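Local atomic coordinates of possible thiol-disulfide isomerase (Cytophaga hutchinsonii, PDB entry 3HCZ), a protein that probably catalyses thiol-disulfide exchange as a thioredoxin-like member of the AhpC/TSA family. Residues 107-117 with 127-137. Residues are numbered along the deposited sequence; the frame is centred on the assembly and turned at random. Where two conformers were deposited one is given.
With SO4 (sulfate ion), chain D.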
loop_
_atom_site.group_PDB
_atom_site.type_symbol
_atom_site.label_atom_id
_atom_site.label_comp_id
_atom_site.label_asym_id
_atom_site.label_seq_id
_atom_site.Cartn_x
_atom_site.Cartn_y
_atom_site.Cartn_z
ATOM N N TYR A 107 3.599 4.560 11.362
ATOM C CA TYR A 107 2.772 3.436 10.884
ATOM C C TYR A 107 2.980 2.130 11.636
ATOM O O TYR A 107 2.328 1.120 11.324
ATOM C CB TYR A 107 2.951 3.224 9.356
ATOM C CG TYR A 107 1.980 4.020 8.508
ATOM C CD1 TYR A 107 2.349 5.267 7.957
ATOM C CD2 TYR A 107 0.673 3.540 8.273
ATOM C CE1 TYR A 107 1.422 6.013 7.186
ATOM C CE2 TYR A 107 -0.241 4.280 7.504
ATOM C CZ TYR A 107 0.164 5.498 6.943
ATOM O OH TYR A 107 -0.722 6.217 6.184
ATOM N N ASP A 108 3.858 2.143 12.640
ATOM C CA ASP A 108 4.174 0.930 13.413
ATOM C C ASP A 108 4.575 -0.273 12.562
ATOM O O ASP A 108 4.115 -1.399 12.801
ATOM C CB ASP A 108 3.018 0.590 14.350
ATOM C CG ASP A 108 2.851 1.636 15.428
ATOM O OD1 ASP A 108 3.771 1.747 16.274
ATOM O OD2 ASP A 108 1.838 2.380 15.418
ATOM N N ILE A 109 5.449 -0.030 11.579
ATOM C CA ILE A 109 5.943 -1.098 10.707
ATOM C C ILE A 109 7.125 -1.840 11.347
ATOM O O ILE A 109 8.219 -1.276 11.470
ATOM C CB ILE A 109 6.357 -0.558 9.299
ATOM C CG1 ILE A 109 5.229 0.280 8.675
ATOM C CG2 ILE A 109 6.736 -1.718 8.384
ATOM C CD1 ILE A 109 3.927 -0.519 8.385
ATOM N N TYR A 110 6.894 -3.084 11.771
ATOM C CA TYR A 110 7.990 -3.988 12.193
ATOM C C TYR A 110 8.159 -5.120 11.186
ATOM O O TYR A 110 8.813 -4.934 10.153
ATOM C CB TYR A 110 7.770 -4.481 13.605
ATOM C CG TYR A 110 7.864 -3.328 14.542
ATOM C CD1 TYR A 110 9.109 -2.915 15.036
ATOM C CD2 TYR A 110 6.725 -2.597 14.892
ATOM C CE1 TYR A 110 9.213 -1.826 15.897
ATOM C CE2 TYR A 110 6.812 -1.496 15.730
ATOM C CZ TYR A 110 8.059 -1.125 16.240
ATOM O OH TYR A 110 8.154 -0.052 17.086
ATOM N N ALA A 111 7.532 -6.269 11.413
ATOM C CA ALA A 111 7.488 -7.250 10.343
ATOM C C ALA A 111 6.839 -6.621 9.074
ATOM O O ALA A 111 5.872 -5.856 9.172
ATOM C CB ALA A 111 6.719 -8.450 10.792
ATOM N N THR A 112 7.385 -6.927 7.903
ATOM C CA THR A 112 6.707 -6.603 6.630
ATOM C C THR A 112 6.282 -7.935 5.991
ATOM O O THR A 112 6.837 -8.992 6.358
ATOM C CB THR A 112 7.640 -5.846 5.644
ATOM O OG1 THR A 112 8.942 -6.429 5.702
ATOM C CG2 THR A 112 7.747 -4.367 6.004
ATOM N N PRO A 113 5.302 -7.910 5.046
ATOM C CA PRO A 113 4.654 -6.701 4.542
ATOM C C PRO A 113 3.445 -6.401 5.408
ATOM O O PRO A 113 3.054 -7.268 6.232
ATOM C CB PRO A 113 4.226 -7.100 3.134
ATOM C CG PRO A 113 3.998 -8.605 3.189
ATOM C CD PRO A 113 4.759 -9.132 4.410
ATOM N N VAL A 114 2.886 -5.203 5.265
ATOM C CA VAL A 114 1.739 -4.772 6.053
ATOM C C VAL A 114 0.755 -4.069 5.105
ATOM O O VAL A 114 1.174 -3.225 4.315
ATOM C CB VAL A 114 2.110 -3.748 7.123
ATOM C CG1 VAL A 114 0.834 -3.387 7.942
ATOM C CG2 VAL A 114 3.203 -4.269 8.068
ATOM N N LEU A 115 -0.540 -4.367 5.224
ATOM C CA LEU A 115 -1.535 -3.855 4.267
ATOM C C LEU A 115 -2.698 -3.120 4.983
ATOM O O LEU A 115 -3.274 -3.646 5.975
ATOM C CB LEU A 115 -2.086 -5.055 3.459
ATOM C CG LEU A 115 -3.053 -4.791 2.302
ATOM C CD1 LEU A 115 -2.980 -5.957 1.358
ATOM C CD2 LEU A 115 -4.492 -4.633 2.842
ATOM N N TYR A 116 -3.018 -1.919 4.518
ATOM C CA TYR A 116 -4.225 -1.198 4.954
ATOM C C TYR A 116 -5.111 -0.971 3.762
ATOM O O TYR A 116 -4.607 -0.802 2.662
ATOM C CB TYR A 116 -3.869 0.173 5.549
ATOM C CG TYR A 116 -3.094 0.069 6.847
ATOM C CD1 TYR A 116 -3.760 0.115 8.075
ATOM C CD2 TYR A 116 -1.689 -0.087 6.850
ATOM C CE1 TYR A 116 -3.041 0.040 9.286
ATOM C CE2 TYR A 116 -0.969 -0.196 8.066
ATOM C CZ TYR A 116 -1.654 -0.122 9.272
ATOM O OH TYR A 116 -1.012 -0.231 10.502
ATOM N N VAL A 117 -6.431 -0.945 3.949
ATOM C CA VAL A 117 -7.314 -0.558 2.871
ATOM C C VAL A 117 -7.877 0.802 3.274
ATOM O O VAL A 117 -8.362 0.994 4.403
ATOM C CB VAL A 117 -8.472 -1.586 2.651
ATOM C CG1 VAL A 117 -9.364 -1.166 1.483
ATOM C CG2 VAL A 117 -7.866 -3.011 2.405
ATOM N N LYS A 127 -7.494 -2.779 8.534
ATOM C CA LYS A 127 -6.132 -2.647 9.097
ATOM C C LYS A 127 -5.404 -3.987 9.109
ATOM O O LYS A 127 -5.865 -4.915 9.743
ATOM C CB LYS A 127 -6.161 -2.215 10.583
ATOM C CG LYS A 127 -6.876 -0.906 10.900
ATOM C CD LYS A 127 -6.538 -0.473 12.367
ATOM C CE LYS A 127 -7.589 -0.947 13.334
ATOM N NZ LYS A 127 -7.476 -0.304 14.694
ATOM N N ARG A 128 -4.276 -4.069 8.399
ATOM C CA ARG A 128 -3.350 -5.190 8.549
ATOM C C ARG A 128 -4.006 -6.535 8.247
ATOM O O ARG A 128 -3.812 -7.532 8.980
ATOM C CB ARG A 128 -2.728 -5.200 9.952
ATOM C CG ARG A 128 -1.796 -4.018 10.195
ATOM C CD ARG A 128 -1.011 -4.202 11.494
ATOM N NE ARG A 128 -0.057 -3.126 11.703
ATOM C CZ ARG A 128 1.264 -3.268 11.674
ATOM N NH1 ARG A 128 1.823 -4.436 11.443
ATOM N NH2 ARG A 128 2.022 -2.225 11.887
ATOM N N ILE A 129 -4.794 -6.569 7.181
ATOM C CA ILE A 129 -5.460 -7.805 6.747
ATOM C C ILE A 129 -4.626 -8.445 5.632
ATOM O O ILE A 129 -3.763 -7.783 5.037
ATOM C CB ILE A 129 -6.924 -7.552 6.311
ATOM C CG1 ILE A 129 -6.962 -6.568 5.137
ATOM C CG2 ILE A 129 -7.730 -6.968 7.488
ATOM C CD1 ILE A 129 -8.334 -6.549 4.453
ATOM N N GLY A 130 -4.835 -9.718 5.348
ATOM C CA GLY A 130 -3.973 -10.349 4.329
ATOM C C GLY A 130 -4.569 -10.078 2.968
ATOM O O GLY A 130 -5.801 -9.960 2.842
ATOM N N TYR A 131 -3.736 -10.046 1.930
ATOM C CA TYR A 131 -4.275 -9.865 0.561
ATOM C C TYR A 131 -5.362 -10.921 0.223
ATOM O O TYR A 131 -6.285 -10.647 -0.542
ATOM C CB TYR A 131 -3.139 -9.900 -0.496
ATOM C CG TYR A 131 -2.766 -11.328 -0.879
ATOM C CD1 TYR A 131 -3.471 -12.014 -1.865
ATOM C CD2 TYR A 131 -1.762 -12.004 -0.200
ATOM C CE1 TYR A 131 -3.185 -13.302 -2.176
ATOM C CE2 TYR A 131 -1.443 -13.313 -0.521
ATOM C CZ TYR A 131 -2.170 -13.949 -1.505
ATOM O OH TYR A 131 -1.866 -15.249 -1.826
ATOM N N GLU A 132 -5.277 -12.115 0.818
ATOM C CA GLU A 132 -6.189 -13.177 0.455
ATOM C C GLU A 132 -7.586 -12.919 1.009
ATOM O O GLU A 132 -8.529 -13.590 0.610
ATOM C CB GLU A 132 -5.663 -14.571 0.859
ATOM C CG GLU A 132 -5.741 -14.883 2.313
ATOM C CD GLU A 132 -4.538 -14.373 3.108
ATOM O OE1 GLU A 132 -3.800 -13.464 2.644
ATOM O OE2 GLU A 132 -4.334 -14.907 4.229
ATOM N N ASN A 133 -7.712 -11.941 1.914
ATOM C CA ASN A 133 -9.014 -11.556 2.462
ATOM C C ASN A 133 -9.628 -10.292 1.850
ATOM O O ASN A 133 -10.732 -9.893 2.202
ATOM C CB ASN A 133 -8.935 -11.454 3.993
ATOM C CG ASN A 133 -8.654 -12.798 4.641
ATOM O OD1 ASN A 133 -7.768 -12.926 5.476
ATOM N ND2 ASN A 133 -9.367 -13.818 4.206
ATOM N N LEU A 134 -8.928 -9.693 0.894
ATOM C CA LEU A 134 -9.413 -8.466 0.242
ATOM C C LEU A 134 -10.766 -8.548 -0.488
ATOM O O LEU A 134 -11.604 -7.637 -0.342
ATOM C CB LEU A 134 -8.362 -7.947 -0.749
ATOM C CG LEU A 134 -7.183 -7.168 -0.216
ATOM C CD1 LEU A 134 -6.237 -6.998 -1.378
ATOM C CD2 LEU A 134 -7.646 -5.797 0.294
ATOM N N ASP A 135 -10.986 -9.614 -1.271
ATOM C CA ASP A 135 -12.210 -9.705 -2.066
ATOM C C ASP A 135 -13.380 -9.729 -1.123
ATOM O O ASP A 135 -14.355 -8.981 -1.293
ATOM C CB ASP A 135 -12.236 -10.976 -2.935
ATOM C CG ASP A 135 -11.509 -10.804 -4.253
ATOM O OD1 ASP A 135 -11.229 -9.658 -4.668
ATOM O OD2 ASP A 135 -11.235 -11.838 -4.895
ATOM N N ASP A 136 -13.286 -10.577 -0.099
ATOM C CA ASP A 136 -14.362 -10.650 0.852
ATOM C C ASP A 136 -14.548 -9.426 1.690
ATOM O O ASP A 136 -15.684 -9.042 1.964
ATOM C CB ASP A 136 -14.258 -11.873 1.716
ATOM C CG ASP A 136 -15.235 -12.849 1.302
ATOM O OD1 ASP A 136 -14.974 -13.572 0.302
ATOM O OD2 ASP A 136 -16.334 -12.803 1.904
ATOM N N PHE A 137 -13.441 -8.817 2.094
ATOM C CA PHE A 137 -13.540 -7.568 2.799
ATOM C C PHE A 137 -14.297 -6.523 1.938
ATOM O O PHE A 137 -15.213 -5.887 2.443
ATOM C CB PHE A 137 -12.190 -6.991 3.226
ATOM C CG PHE A 137 -12.321 -5.570 3.660
ATOM C CD1 PHE A 137 -12.801 -5.272 4.945
ATOM C CD2 PHE A 137 -12.101 -4.529 2.745
ATOM C CE1 PHE A 137 -13.007 -3.930 5.344
ATOM C CE2 PHE A 137 -12.305 -3.198 3.113
ATOM C CZ PHE A 137 -12.780 -2.882 4.384
HETATM S S SO4 D . -0.807 -7.310 13.902
HETATM O O1 SO4 D . -2.228 -6.873 14.010
HETATM O O2 SO4 D . -0.614 -8.752 13.866
HETATM O O3 SO4 D . -0.368 -6.744 12.639
HETATM O O4 SO4 D . 0.038 -6.832 14.991
HETATM O O HOH W 1 4.569 -4.688 11.262
HETATM O O HOH W 2 -1.125 -6.840 6.560
#
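The closing antiparallel hairpin of the thioredoxin-like sheet, strand 114-118 against edge strand 124-127, and the chain leading from it into helix 134-147 make this contact. Y116 and K127 form an antiparallel non-hydrogen-bonded pair, with Y116 CD1 3.8 Å from K127 CA. One residue on, R128 N gives a weak, bent bond to L115 O and lies over one face of the Y116 ring. The R128 chain, in one of two modelled conformers, is extended from CG to NE and runs beside the tyrosine in the same direction. R128 NE donates a hydrogen bond to Y116 OH at 3.3 Å, with the hydroxyl tilted 32° out of the guanidinium plane and ring and guanidinium 79° apart. Replacing Y116 by a phenylalanine would probably leave R128 NE without this partner and its guanidinium freer to turn. V114 CG1, anti to its own backbone N (chi1 -178°), sits over one guanidinium face and meets R128 CG at 3.5 Å. At the edge, R128 NH2 approaches D108 O, modelled doubtfully short, while a water joins R128 NH1 to Y110 N and A111 O; a sulfate, probably from the crystallisation liquor, is weakly held by R128 NH1. The cis peptide bond before P113, ahead of strand 114-118, is the cis-proline hallmark of thioredoxin folds; T112, just before it, touches C43, which opens a CGHC sequence consistent with the CXXC redox motif. A second water links L115 N to I129 O. Farther along, contacts are apolar: L115 CD2 packs on I129 CG1 at 3.9 Å in the connecting chain, and V117 then reaches the last helix, V117 CG2 meeting L134 CD2 at 3.5 Å and V117 CG1 resting against F137 CE2 at 3.9 Å. L134 also touches L53 of helix 49-60.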